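Local coordinates for MOR (Lactococcus phage TP901-1, PDB 6TRI), which acts as the phage antirepressor, binding the repressor CI in a complex that probably inactivates it when the temperate phage switches life cycle, at residues 4-10 and 66-72; 13-18 and 56-60. One frame throughout, in Å; residues are numbered along the deposited sequence.

Contact 1: residues 4-10 and 66-72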
# COMPACT_ATOMS: atom_id res chain seq x y z
N SER B 4 -3.27 12.65 -3.09
CA SER B 4 -3.42 12.65 -1.64
C SER B 4 -4.29 11.49 -1.17
O SER B 4 -4.96 10.85 -1.97
CB SER B 4 -4.03 13.98 -1.17
OG SER B 4 -5.36 14.11 -1.62
N TYR B 5 -4.26 11.23 0.13
CA TYR B 5 -5.09 10.17 0.70
C TYR B 5 -5.98 10.70 1.82
O TYR B 5 -5.53 11.45 2.69
CB TYR B 5 -4.22 9.03 1.23
CG TYR B 5 -3.31 8.43 0.18
CD1 TYR B 5 -3.78 7.49 -0.73
CD2 TYR B 5 -1.97 8.79 0.11
CE1 TYR B 5 -2.95 6.94 -1.69
CE2 TYR B 5 -1.13 8.25 -0.84
CZ TYR B 5 -1.62 7.32 -1.74
OH TYR B 5 -0.79 6.78 -2.68
N ASP B 6 -7.25 10.31 1.78
CA ASP B 6 -8.21 10.69 2.81
C ASP B 6 -8.16 9.69 3.96
O ASP B 6 -8.63 8.56 3.83
CB ASP B 6 -9.62 10.75 2.20
CG ASP B 6 -10.60 11.51 3.07
OD1 ASP B 6 -11.34 12.35 2.51
OD2 ASP B 6 -10.64 11.28 4.29
N TYR B 7 -7.58 10.11 5.09
CA TYR B 7 -7.42 9.21 6.23
C TYR B 7 -8.50 9.38 7.29
O TYR B 7 -8.27 9.06 8.46
CB TYR B 7 -6.05 9.42 6.88
CG TYR B 7 -4.87 9.15 5.98
CD1 TYR B 7 -4.61 7.87 5.51
CD2 TYR B 7 -4.01 10.17 5.62
CE1 TYR B 7 -3.52 7.62 4.69
CE2 TYR B 7 -2.92 9.93 4.80
CZ TYR B 7 -2.68 8.66 4.34
OH TYR B 7 -1.60 8.42 3.53
N SER B 8 -9.67 9.89 6.90
CA SER B 8 -10.76 10.10 7.85
C SER B 8 -11.09 8.84 8.62
O SER B 8 -11.04 8.83 9.85
CB SER B 8 -12.01 10.61 7.13
OG SER B 8 -11.83 11.94 6.66
N SER B 9 -11.43 7.77 7.90
CA SER B 9 -11.78 6.50 8.52
C SER B 9 -10.66 5.98 9.42
O SER B 9 -10.92 5.48 10.52
CB SER B 9 -12.10 5.45 7.45
OG SER B 9 -13.23 5.84 6.69
N LEU B 10 -9.42 6.10 8.96
CA LEU B 10 -8.26 5.64 9.72
C LEU B 10 -8.13 6.37 11.04
O LEU B 10 -7.86 5.76 12.08
CB LEU B 10 -6.98 5.80 8.89
CG LEU B 10 -5.68 5.39 9.57
CD1 LEU B 10 -5.73 3.94 10.03
CD2 LEU B 10 -4.49 5.60 8.64
N LYS B 66 -9.96 1.39 1.76
CA LYS B 66 -10.74 2.52 2.24
C LYS B 66 -10.02 3.27 3.34
O LYS B 66 -10.35 4.42 3.64
CB LYS B 66 -12.11 2.04 2.73
CG LYS B 66 -13.26 2.92 2.27
CD LYS B 66 -13.29 3.01 0.75
CE LYS B 66 -14.02 4.26 0.28
NZ LYS B 66 -13.54 4.73 -1.05
N TYR B 67 -9.02 2.64 3.95
CA TYR B 67 -8.29 3.24 5.05
C TYR B 67 -7.01 3.95 4.61
O TYR B 67 -6.67 5.01 5.15
CB TYR B 67 -7.96 2.19 6.11
CG TYR B 67 -9.09 1.88 7.05
CD1 TYR B 67 -9.50 2.81 8.00
CD2 TYR B 67 -9.75 0.66 7.01
CE1 TYR B 67 -10.54 2.54 8.87
CE2 TYR B 67 -10.79 0.37 7.88
CZ TYR B 67 -11.18 1.32 8.81
OH TYR B 67 -12.21 1.05 9.68
N PHE B 68 -6.31 3.38 3.64
CA PHE B 68 -5.00 3.89 3.26
C PHE B 68 -4.91 4.33 1.80
O PHE B 68 -3.95 4.99 1.41
CB PHE B 68 -3.93 2.83 3.53
CG PHE B 68 -3.85 2.39 4.96
CD1 PHE B 68 -3.02 3.05 5.86
CD2 PHE B 68 -4.60 1.32 5.41
CE1 PHE B 68 -2.95 2.65 7.18
CE2 PHE B 68 -4.53 0.91 6.73
CZ PHE B 68 -3.71 1.58 7.62
N PHE B 69 -5.91 3.97 1.00
CA PHE B 69 -5.83 4.24 -0.44
C PHE B 69 -7.05 4.98 -0.97
O PHE B 69 -7.46 4.77 -2.11
CB PHE B 69 -5.62 2.93 -1.19
CG PHE B 69 -4.41 2.17 -0.74
CD1 PHE B 69 -3.16 2.42 -1.29
CD2 PHE B 69 -4.51 1.20 0.25
CE1 PHE B 69 -2.05 1.73 -0.87
CE2 PHE B 69 -3.40 0.50 0.68
CZ PHE B 69 -2.16 0.77 0.12
N ASN B 70 -7.62 5.84 -0.14
CA ASN B 70 -8.76 6.65 -0.54
C ASN B 70 -8.31 8.04 -0.98
O ASN B 70 -8.01 8.90 -0.15
CB ASN B 70 -9.77 6.75 0.61
CG ASN B 70 -11.04 7.47 0.21
OD1 ASN B 70 -11.39 7.54 -0.97
ND2 ASN B 70 -11.75 8.02 1.20
N ALA B 71 -8.26 8.25 -2.29
CA ALA B 71 -7.84 9.53 -2.85
C ALA B 71 -8.85 10.64 -2.53
O ALA B 71 -10.06 10.41 -2.54
CB ALA B 71 -7.64 9.42 -4.35
N LYS B 72 -8.34 11.83 -2.26
CA LYS B 72 -9.20 12.98 -1.95
C LYS B 72 -9.46 13.82 -3.19
O LYS B 72 -10.60 14.14 -3.51
CB LYS B 72 -8.57 13.83 -0.85
CG LYS B 72 -9.39 15.06 -0.48
CD LYS B 72 -10.80 14.68 -0.06
CE LYS B 72 -11.64 15.90 0.24
NZ LYS B 72 -13.05 15.55 0.57
O HOH W 1 -11.36 7.51 4.53
O HOH W 2 -9.14 6.39 6.19
O HOH W 3 -7.10 6.39 2.32
O HOH W 4 -12.04 11.58 -0.75
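One direct hydrogen bond ties the two ends of the chain together: Asp6 N donates to Asn70 O at 2.5 Å, short and almost perfectly linear. Two CA-H...O contacts flank it, from Tyr5 CA to the same Asn70 O and from Ala71 CA to Ser4 O, each 3.3 Å, so the backbones run close here without building a sheet. Bridging waters do much of the rest. Water 3 accepts from Asn70 N at 2.6 Å and lies 3.1 Å from Asp6 O, to which it donates; water 2 accepts from Leu10 N at 2.8 Å and sits 3.0 Å from Tyr67 O. Asp6 points its CA-CB bond toward 66-72, CB 3.6 Å from Asn70 ND2, while its OD2 bonds locally, taking Ser8 N at 3.1 Å, an Asx turn, and Ser8 OG at 2.7 Å, just where helix 8-17 starts. Asp6 OD1 stays 4.1 Å from Lys72 NZ, beyond a salt bridge.

Further along, packing takes over. The Tyr67 ring offers its edge to the first helical turn, with CE1 3.4 Å from Ser9 O and CD1 3.4 Å from Leu10 N, while Leu10 CD2 meets Phe68 CE1 at 3.6 Å. Trp45 meets the rings of Tyr7 and Phe68, and Ile50 and Ala53 of helix 47-57 touch Phe68. Polar side chains of the CI chain hydrogen-bond to Tyr5 OH, Tyr7 OH and Phe68 O. The chain ends thus lie side by side on a small all-helical domain of the HTH clan, and this edge forms part of the surface that contacts CI.

Contact 2: residues 13-18 and 56-60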
# COMPACT_ATOMS: atom_id res chain seq x y z
N LYS B 13 -10.52 4.97 13.75
CA LYS B 13 -10.10 3.75 14.43
C LYS B 13 -9.00 4.03 15.44
O LYS B 13 -8.94 3.40 16.50
CB LYS B 13 -9.62 2.71 13.41
CG LYS B 13 -10.70 2.23 12.45
CD LYS B 13 -11.75 1.39 13.16
CE LYS B 13 -11.13 0.16 13.79
NZ LYS B 13 -12.17 -0.79 14.30
N ILE B 14 -8.13 4.97 15.11
CA ILE B 14 -7.01 5.32 15.97
C ILE B 14 -7.49 5.93 17.28
O ILE B 14 -6.98 5.61 18.35
CB ILE B 14 -6.05 6.30 15.26
CG1 ILE B 14 -5.33 5.56 14.13
CG2 ILE B 14 -5.06 6.90 16.24
CD1 ILE B 14 -4.46 6.45 13.28
N THR B 15 -8.49 6.81 17.19
CA THR B 15 -9.09 7.41 18.37
C THR B 15 -9.82 6.35 19.19
O THR B 15 -9.74 6.32 20.42
CB THR B 15 -10.09 8.52 18.00
OG1 THR B 15 -9.44 9.47 17.14
CG2 THR B 15 -10.59 9.24 19.24
N GLU B 16 -10.54 5.48 18.49
CA GLU B 16 -11.31 4.40 19.10
C GLU B 16 -10.42 3.35 19.78
O GLU B 16 -10.69 2.95 20.91
CB GLU B 16 -12.18 3.73 18.04
CG GLU B 16 -12.79 2.40 18.45
CD GLU B 16 -13.46 1.68 17.29
OE1 GLU B 16 -13.59 2.30 16.21
OE2 GLU B 16 -13.85 0.51 17.45
N LYS B 17 -9.36 2.93 19.10
CA LYS B 17 -8.51 1.85 19.58
C LYS B 17 -7.37 2.31 20.50
O LYS B 17 -7.11 1.70 21.53
CB LYS B 17 -7.91 1.08 18.40
CG LYS B 17 -8.86 0.08 17.75
CD LYS B 17 -9.14 -1.10 18.67
CE LYS B 17 -9.86 -2.22 17.94
NZ LYS B 17 -11.16 -1.79 17.37
N CYS B 18 -6.69 3.39 20.11
CA CYS B 18 -5.48 3.81 20.82
C CYS B 18 -5.68 5.05 21.67
O CYS B 18 -4.98 5.25 22.67
CB CYS B 18 -4.36 4.06 19.81
SG CYS B 18 -3.94 2.62 18.81
N VAL B 56 -2.43 -3.65 14.72
CA VAL B 56 -2.65 -2.81 15.90
C VAL B 56 -4.10 -2.35 16.03
O VAL B 56 -4.69 -2.41 17.11
CB VAL B 56 -1.73 -1.57 15.87
CG1 VAL B 56 -2.13 -0.57 16.95
CG2 VAL B 56 -0.28 -1.99 16.05
N LEU B 57 -4.68 -1.90 14.92
CA LEU B 57 -6.05 -1.38 14.93
C LEU B 57 -7.09 -2.47 14.69
O LEU B 57 -8.29 -2.22 14.75
CB LEU B 57 -6.19 -0.28 13.88
CG LEU B 57 -5.28 0.93 14.13
CD1 LEU B 57 -5.31 1.87 12.94
CD2 LEU B 57 -5.70 1.65 15.40
N GLU B 58 -6.61 -3.69 14.44
CA GLU B 58 -7.46 -4.85 14.19
C GLU B 58 -8.44 -4.57 13.05
O GLU B 58 -9.63 -4.86 13.15
CB GLU B 58 -8.22 -5.25 15.46
CG GLU B 58 -7.33 -5.83 16.54
CD GLU B 58 -8.09 -6.17 17.81
OE1 GLU B 58 -8.76 -5.27 18.36
OE2 GLU B 58 -8.01 -7.33 18.26
N LEU B 59 -7.91 -3.99 11.97
CA LEU B 59 -8.72 -3.68 10.80
C LEU B 59 -9.00 -4.93 9.98
O LEU B 59 -8.19 -5.86 9.95
CB LEU B 59 -8.01 -2.64 9.93
CG LEU B 59 -7.54 -1.36 10.62
CD1 LEU B 59 -6.88 -0.41 9.63
CD2 LEU B 59 -8.70 -0.68 11.32
N ASN B 60 -10.16 -4.95 9.32
CA ASN B 60 -10.45 -5.98 8.33
C ASN B 60 -9.62 -5.70 7.09
O ASN B 60 -9.69 -4.60 6.53
CB ASN B 60 -11.95 -5.99 8.00
CG ASN B 60 -12.29 -6.97 6.87
OD1 ASN B 60 -11.62 -7.98 6.69
ND2 ASN B 60 -13.34 -6.65 6.12
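Three charged residues on the last turns of helix 8-17 keep their salt bridges to themselves: Glu16 OE2 lies 3.5 Å from Lys17 NZ and, at a longer 3.8 Å, from Lys13 NZ. No hydrogen bond crosses to 56-60; both lysines meet the other segment through their carbon chains. Lys17 CB rests 3.8 Å from Leu57 CD2, and Lys13 CE approaches Leu59 CD2 at 3.6 Å. The acid on the far side, Glu58, comes near without pairing, its OE1 being 3.3 Å from Lys17 CE but 4.3 Å from Lys17 NZ.

Leu57 is the centrepiece. Its branched end reaches across to the helix, CD1 lying 3.9 Å from Ile14 CG1 and CD2 4.0 Å from Cys18 SG, while Val56 CG1 approaches the same sulphur at 4.1 Å. Leu57 thus packs against Ile14 and, about a turn further along the chain, Lys17 and Cys18, and the aliphatic parts of the lysines close the contact toward solvent. Behind Leu57 the backbone swings out of the helix: Glu58 has a positive phi of 55°, and this change of direction sends the chain on to Leu59, whose side chain returns to the protein.

Phe24 of helix 21-28 touches Ile14, Cys18 and Leu57, so it packs against both segments, and Ala27 of the same helix meets Val56. Beyond the turn, Leu59 packs on Tyr67 and Phe68 of helix 64-68, and Lys13 also touches Tyr67, so the contact joins four helices of the domain.

Helix 8-17 serves both contacts: its first turn belongs to contact 1 and its last turns to contact 2, whose centres are 15 Å apart. Between them the packing is continuous. Leu10 CD1 meets Leu57 CD1 at 3.6 Å, Phe68 CE2 lies 4.0 Å from Leu59 CD1, and Tyr67 OH is 3.4 Å from Lys13 CG. Helix 47-57 and helix 64-68, consecutive in the chain, both pack on helix 8-17, and their contacts overlap along it: Leu57 reaches Leu10 as well as Ile14, and Tyr67 reaches Lys13. The two contacts differ toward the partner: contact 1 reaches the CI chain, whereas no other protein chain of the assembly touches contact 2.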